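Local coordinates for protein tyrosinase (PDB 3W6W) that probably oxidises phenols to quinones at a pair of copper ions, and is held here as the copper-loaded proenzyme of a fungal tyrosinase, at residues K486-N491 against V514-G519; I12-K17 against S434-Y439. One frame throughout, in Å; residues are numbered along the deposited sequence.

Contact 1: K486-N491 against V514-G519; sequences KPFQIN and VFNFSG
An antiparallel pair at one margin of the large mixed sheet joins strand 488-494 to strand 510-516, in the C-terminal domain that accompanies the copper-binding part of tyrosinase. I490 and V514 form the hydrogen-bonded pair: I490 N donates to V514 O at 2.8 Å, nearly straight at 174°, and V514 N returns a bond to I490 O at 2.9 Å. Farther along, N516 N donates a hydrogen bond to F488 O, also at 2.9 Å. Between these bonds Q489 and F515 make the non-hydrogen-bonded pair, with CB of Q489 at the edge of the F515 ring.

On the face shared by I490 and V514, a chi1 of 55°, with CG between backbone N and carbonyl carbon, carries the F488 ring across toward the neighbouring strand. One face of the ring meets N516 CB, 3.8 Å from the centroid and almost on the ring normal, in a CH-pi contact. The N516 amide is tilted 44° from the ring, and its ND2 is bonded to R480 O. Just ahead of its strand, P487 places CB 4.0 Å from CZ of F515, while S518 OG comes close to P487 but bonds to G485 O.

Straight after the pair, F517 centres an inverse gamma turn that sends its ring to the copper ligands H336, against which it stacks, and H332. The strand bonds and the F515 N to N334 OD1 bond tie the chain just before this turn to the sheet and to helix 328-340, consistent with a C-terminal domain that shields the copper site in the proenzyme.

Contact 2: I12-K17 against S434-Y439; sequences IPKDPK and SLNYDY
N436 swings its CG anti to the backbone N (chi1 -159°), and K14 bends its chain at chi2 (-74°), so that the asparagine amide donates to the backbone of I12 while the lysine chain lies over one amide face. The setting is a loop-to-loop junction: an N-terminal segment without regular structure lies against the end of a short 3-10 segment, where N436 takes a left-handed backbone conformation.

ND2 of N436 donates to I12 O at 2.9 Å. The oxygen lies close to the amide plane of N436, but ND2 stands 42° above the carbonyl plane of I12. The same nitrogen also gives a hydrogen bond to a water that accepts from D15 N at 2.8 Å, so a single amide links two points of the N-terminal backbone. The K14 chain runs over one face of this amide, with K14 CD 3.1 Å from OD1 of N436. From the same side, above the amide plane, K14 NZ reaches OD1 in a weak bond; its stronger partner is P19 O.

Around the junction, R146 NE bonds to N436 O, and I12 packs on Y119 of helix 103-129. A second water spans the backbones, lying 2.9 Å from I12 N and 2.9 Å from L435 O.

Overall arrangement
From the N terminus, the chain passes first through 12-17, ahead of helix 26-34, and contact 2 closes only when 434-439 returns to it after 416 intervening residues. The histidines of both copper sites lie within that long loop; contact 2 ties the N-terminal segment to the loop before helix 440-443, beside helix 103-129. The chain then enters the sheet-rich C-terminal part, where contact 1 closes a loop of 22 residues between strands 488-494 and 510-516. The two contacts follow in series, without nesting or crossing, on opposite sides of the chain's centre. The centres of contact 1 and contact 2 are about 37 Å apart, and the nearest atoms of contact 1 and contact 2 about 18 Å.

Contact 1: K486-N491 against V514-G519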
loop_
_atom_site.group_PDB
_atom_site.type_symbol
_atom_site.label_atom_id
_atom_site.label_comp_id
_atom_site.label_asym_id
_atom_site.label_seq_id
_atom_site.Cartn_x
_atom_site.Cartn_y
_atom_site.Cartn_z
ATOM N N LYS A 486 -25.310 -5.866 -6.338
ATOM C CA LYS A 486 -24.096 -5.109 -6.049
ATOM C C LYS A 486 -23.748 -5.186 -4.569
ATOM O O LYS A 486 -24.632 -5.300 -3.722
ATOM C CB LYS A 486 -24.270 -3.644 -6.448
ATOM C CG LYS A 486 -24.544 -3.415 -7.924
ATOM C CD LYS A 486 -24.879 -1.950 -8.173
ATOM C CE LYS A 486 -25.209 -1.676 -9.629
ATOM N NZ LYS A 486 -24.093 -1.998 -10.558
ATOM N N PRO A 487 -22.454 -5.109 -4.249
ATOM C CA PRO A 487 -22.050 -5.143 -2.843
ATOM C C PRO A 487 -22.369 -3.832 -2.155
ATOM O O PRO A 487 -22.531 -2.791 -2.802
ATOM C CB PRO A 487 -20.528 -5.319 -2.925
ATOM C CG PRO A 487 -20.170 -4.712 -4.241
ATOM C CD PRO A 487 -21.297 -5.084 -5.157
ATOM N N PHE A 488 -22.475 -3.895 -0.835
ATOM C CA PHE A 488 -22.627 -2.695 -0.023
ATOM C C PHE A 488 -22.177 -3.007 1.396
ATOM O O PHE A 488 -22.028 -4.166 1.768
ATOM C CB PHE A 488 -24.065 -2.125 -0.061
ATOM C CG PHE A 488 -25.140 -3.106 0.332
ATOM C CD1 PHE A 488 -25.436 -3.350 1.667
ATOM C CD2 PHE A 488 -25.886 -3.757 -0.638
ATOM C CE1 PHE A 488 -26.424 -4.248 2.028
ATOM C CE2 PHE A 488 -26.890 -4.646 -0.284
ATOM C CZ PHE A 488 -27.166 -4.886 1.047
ATOM N N GLN A 489 -21.984 -1.962 2.189
ATOM C CA GLN A 489 -21.559 -2.128 3.565
ATOM C C GLN A 489 -22.522 -1.383 4.474
ATOM O O GLN A 489 -22.871 -0.226 4.211
ATOM C CB GLN A 489 -20.129 -1.616 3.737
ATOM C CG GLN A 489 -19.606 -1.707 5.147
ATOM C CD GLN A 489 -18.144 -1.370 5.217
ATOM O OE1 GLN A 489 -17.389 -1.669 4.294
ATOM N NE2 GLN A 489 -17.729 -0.749 6.305
ATOM N N ILE A 490 -22.977 -2.065 5.519
ATOM C CA ILE A 490 -23.897 -1.470 6.477
ATOM C C ILE A 490 -23.068 -1.024 7.668
ATOM O O ILE A 490 -22.442 -1.847 8.335
ATOM C CB ILE A 490 -24.949 -2.483 6.943
ATOM C CG1 ILE A 490 -25.774 -3.011 5.760
ATOM C CG2 ILE A 490 -25.885 -1.839 7.981
ATOM C CD1 ILE A 490 -26.540 -4.273 6.091
ATOM N N ASN A 491 -23.034 0.281 7.915
ATOM C CA ASN A 491 -22.303 0.826 9.057
ATOM C C ASN A 491 -23.244 1.314 10.126
ATOM O O ASN A 491 -24.243 1.978 9.824
ATOM C CB ASN A 491 -21.380 1.959 8.617
ATOM C CG ASN A 491 -20.251 1.468 7.773
ATOM O OD1 ASN A 491 -19.814 0.333 7.936
ATOM N ND2 ASN A 491 -19.764 2.314 6.873
ATOM N N VAL A 514 -21.250 -4.497 8.712
ATOM C CA VAL A 514 -21.669 -5.761 8.129
ATOM C C VAL A 514 -21.482 -5.611 6.628
ATOM O O VAL A 514 -22.011 -4.679 6.024
ATOM C CB VAL A 514 -23.161 -6.018 8.445
ATOM C CG1 VAL A 514 -23.723 -7.127 7.575
ATOM C CG2 VAL A 514 -23.342 -6.323 9.930
ATOM N N PHE A 515 -20.714 -6.508 6.019
ATOM C CA PHE A 515 -20.479 -6.438 4.588
ATOM C C PHE A 515 -21.338 -7.406 3.798
ATOM O O PHE A 515 -21.390 -8.597 4.085
ATOM C CB PHE A 515 -19.004 -6.710 4.246
ATOM C CG PHE A 515 -18.681 -6.514 2.795
ATOM C CD1 PHE A 515 -18.772 -5.259 2.215
ATOM C CD2 PHE A 515 -18.259 -7.582 2.015
ATOM C CE1 PHE A 515 -18.475 -5.065 0.871
ATOM C CE2 PHE A 515 -17.934 -7.399 0.676
ATOM C CZ PHE A 515 -18.044 -6.137 0.093
ATOM N N ASN A 516 -22.011 -6.880 2.784
ATOM C CA ASN A 516 -22.729 -7.731 1.858
ATOM C C ASN A 516 -21.794 -8.216 0.760
ATOM O O ASN A 516 -21.550 -7.512 -0.224
ATOM C CB ASN A 516 -23.908 -6.986 1.246
ATOM C CG ASN A 516 -24.649 -7.830 0.255
ATOM O OD1 ASN A 516 -24.793 -9.033 0.452
ATOM N ND2 ASN A 516 -25.089 -7.224 -0.838
ATOM N N PHE A 517 -21.263 -9.418 0.952
ATOM C CA PHE A 517 -20.392 -10.086 -0.021
ATOM C C PHE A 517 -21.335 -10.655 -1.065
ATOM O O PHE A 517 -21.866 -11.754 -0.944
ATOM C CB PHE A 517 -19.580 -11.164 0.723
ATOM C CG PHE A 517 -18.514 -11.863 -0.106
ATOM C CD1 PHE A 517 -17.481 -11.157 -0.710
ATOM C CD2 PHE A 517 -18.535 -13.247 -0.244
ATOM C CE1 PHE A 517 -16.489 -11.815 -1.432
ATOM C CE2 PHE A 517 -17.545 -13.912 -0.966
ATOM C CZ PHE A 517 -16.520 -13.181 -1.561
ATOM N N SER A 518 -21.604 -9.840 -2.072
ATOM C CA SER A 518 -22.794 -10.032 -2.877
ATOM C C SER A 518 -22.465 -10.813 -4.114
ATOM O O SER A 518 -21.350 -10.758 -4.608
ATOM C CB SER A 518 -23.364 -8.680 -3.272
ATOM O OG SER A 518 -22.414 -7.982 -4.060
ATOM N N GLY A 519 -23.451 -11.537 -4.619
ATOM C CA GLY A 519 -23.276 -12.320 -5.823
ATOM C C GLY A 519 -24.638 -12.563 -6.420
ATOM O O GLY A 519 -25.605 -11.879 -6.081
#

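Contact 2: I12-K17 against S434-Y439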
loop_
_atom_site.group_PDB
_atom_site.type_symbol
_atom_site.label_atom_id
_atom_site.label_comp_id
_atom_site.label_asym_id
_atom_site.label_seq_id
_atom_site.Cartn_x
_atom_site.Cartn_y
_atom_site.Cartn_z
ATOM N N ILE A 12 -4.981 -35.434 0.297
ATOM C CA ILE A 12 -3.676 -36.041 0.108
ATOM C C ILE A 12 -3.743 -37.507 0.538
ATOM O O ILE A 12 -4.310 -37.819 1.583
ATOM C CB ILE A 12 -2.611 -35.245 0.893
ATOM C CG1 ILE A 12 -2.427 -33.882 0.238
ATOM C CG2 ILE A 12 -1.279 -35.992 0.943
ATOM C CD1 ILE A 12 -1.677 -32.866 1.109
ATOM N N PRO A 13 -3.178 -38.418 -0.277
ATOM C CA PRO A 13 -3.273 -39.846 0.046
ATOM C C PRO A 13 -2.679 -40.197 1.402
ATOM O O PRO A 13 -1.747 -39.547 1.879
ATOM C CB PRO A 13 -2.466 -40.527 -1.074
ATOM C CG PRO A 13 -2.575 -39.582 -2.224
ATOM C CD PRO A 13 -2.635 -38.186 -1.625
ATOM N N LYS A 14 -3.227 -41.232 2.017
ATOM C CA LYS A 14 -2.762 -41.677 3.312
ATOM C C LYS A 14 -1.343 -42.204 3.225
ATOM O O LYS A 14 -1.030 -43.058 2.383
ATOM C CB LYS A 14 -3.674 -42.781 3.846
ATOM C CG LYS A 14 -4.987 -42.284 4.416
ATOM C CD LYS A 14 -4.765 -41.610 5.768
ATOM C CE LYS A 14 -6.072 -41.493 6.544
ATOM N NZ LYS A 14 -5.850 -40.992 7.932
ATOM N N ASP A 15 -0.491 -41.683 4.097
ATOM C CA ASP A 15 0.865 -42.194 4.292
ATOM C C ASP A 15 0.954 -42.709 5.724
ATOM O O ASP A 15 0.840 -41.925 6.656
ATOM C CB ASP A 15 1.873 -41.057 4.081
ATOM C CG ASP A 15 3.285 -41.423 4.515
ATOM O OD1 ASP A 15 3.600 -42.633 4.611
ATOM O OD2 ASP A 15 4.087 -40.489 4.746
ATOM N N PRO A 16 1.158 -44.016 5.912
ATOM C CA PRO A 16 1.143 -44.551 7.279
ATOM C C PRO A 16 2.268 -44.037 8.187
ATOM O O PRO A 16 2.175 -44.191 9.405
ATOM C CB PRO A 16 1.250 -46.067 7.068
ATOM C CG PRO A 16 1.800 -46.237 5.687
ATOM C CD PRO A 16 1.308 -45.066 4.892
ATOM N N LYS A 17 3.308 -43.434 7.627
ATOM C CA LYS A 17 4.350 -42.837 8.450
ATOM C C LYS A 17 3.799 -41.614 9.185
ATOM O O LYS A 17 4.197 -41.320 10.312
ATOM C CB LYS A 17 5.556 -42.446 7.595
ATOM C CG LYS A 17 6.057 -43.547 6.664
ATOM C CD LYS A 17 7.424 -43.200 6.094
ATOM C CE LYS A 17 7.609 -43.780 4.703
ATOM N NZ LYS A 17 6.884 -42.979 3.683
ATOM N N SER A 434 -11.563 -37.491 7.044
ATOM C CA SER A 434 -11.705 -38.426 5.938
ATOM C C SER A 434 -10.980 -37.898 4.699
ATOM O O SER A 434 -10.696 -38.662 3.767
ATOM C CB SER A 434 -13.184 -38.708 5.646
ATOM O OG SER A 434 -13.845 -37.585 5.106
ATOM N N LEU A 435 -10.667 -36.599 4.699
ATOM C CA LEU A 435 -9.893 -35.994 3.624
ATOM C C LEU A 435 -8.402 -35.974 3.952
ATOM O O LEU A 435 -7.623 -35.338 3.248
ATOM C CB LEU A 435 -10.387 -34.570 3.341
ATOM C CG LEU A 435 -11.842 -34.530 2.873
ATOM C CD1 LEU A 435 -12.363 -33.104 2.856
ATOM C CD2 LEU A 435 -11.921 -35.176 1.502
ATOM N N ASN A 436 -8.039 -36.656 5.036
ATOM C CA ASN A 436 -6.651 -36.826 5.482
ATOM C C ASN A 436 -5.927 -35.551 5.901
ATOM O O ASN A 436 -4.742 -35.380 5.613
ATOM C CB ASN A 436 -5.813 -37.591 4.462
ATOM C CG ASN A 436 -4.587 -38.213 5.090
ATOM O OD1 ASN A 436 -4.578 -38.513 6.285
ATOM N ND2 ASN A 436 -3.545 -38.420 4.294
ATOM N N TYR A 437 -6.641 -34.677 6.592
ATOM C CA TYR A 437 -6.009 -33.572 7.318
ATOM C C TYR A 437 -6.733 -33.360 8.651
ATOM O O TYR A 437 -7.844 -33.851 8.851
ATOM C CB TYR A 437 -6.008 -32.272 6.500
ATOM C CG TYR A 437 -7.383 -31.693 6.278
ATOM C CD1 TYR A 437 -7.952 -30.855 7.225
ATOM C CD2 TYR A 437 -8.102 -31.963 5.115
ATOM C CE1 TYR A 437 -9.209 -30.318 7.044
ATOM C CE2 TYR A 437 -9.366 -31.429 4.923
ATOM C CZ TYR A 437 -9.914 -30.603 5.891
ATOM O OH TYR A 437 -11.163 -30.048 5.709
ATOM N N ASP A 438 -6.090 -32.635 9.565
ATOM C CA ASP A 438 -6.723 -32.257 10.824
ATOM C C ASP A 438 -6.141 -30.906 11.214
ATOM O O ASP A 438 -5.291 -30.367 10.509
ATOM C CB ASP A 438 -6.421 -33.305 11.906
ATOM C CG ASP A 438 -7.479 -33.352 13.021
ATOM O OD1 ASP A 438 -8.392 -32.493 13.064
ATOM O OD2 ASP A 438 -7.374 -34.281 13.868
ATOM N N TYR A 439 -6.623 -30.367 12.326
ATOM C CA TYR A 439 -6.115 -29.133 12.916
ATOM C C TYR A 439 -5.656 -29.476 14.323
ATOM O O TYR A 439 -6.264 -30.325 14.976
ATOM C CB TYR A 439 -7.237 -28.085 12.972
ATOM C CG TYR A 439 -7.773 -27.742 11.600
ATOM C CD1 TYR A 439 -7.051 -26.927 10.751
ATOM C CD2 TYR A 439 -8.985 -28.260 11.142
ATOM C CE1 TYR A 439 -7.515 -26.614 9.490
ATOM C CE2 TYR A 439 -9.455 -27.953 9.880
ATOM C CZ TYR A 439 -8.711 -27.141 9.050
ATOM O OH TYR A 439 -9.163 -26.834 7.793
HETATM O O HOH W 1 -5.311 -33.722 2.673
HETATM O O HOH W 2 -0.949 -39.338 5.475
#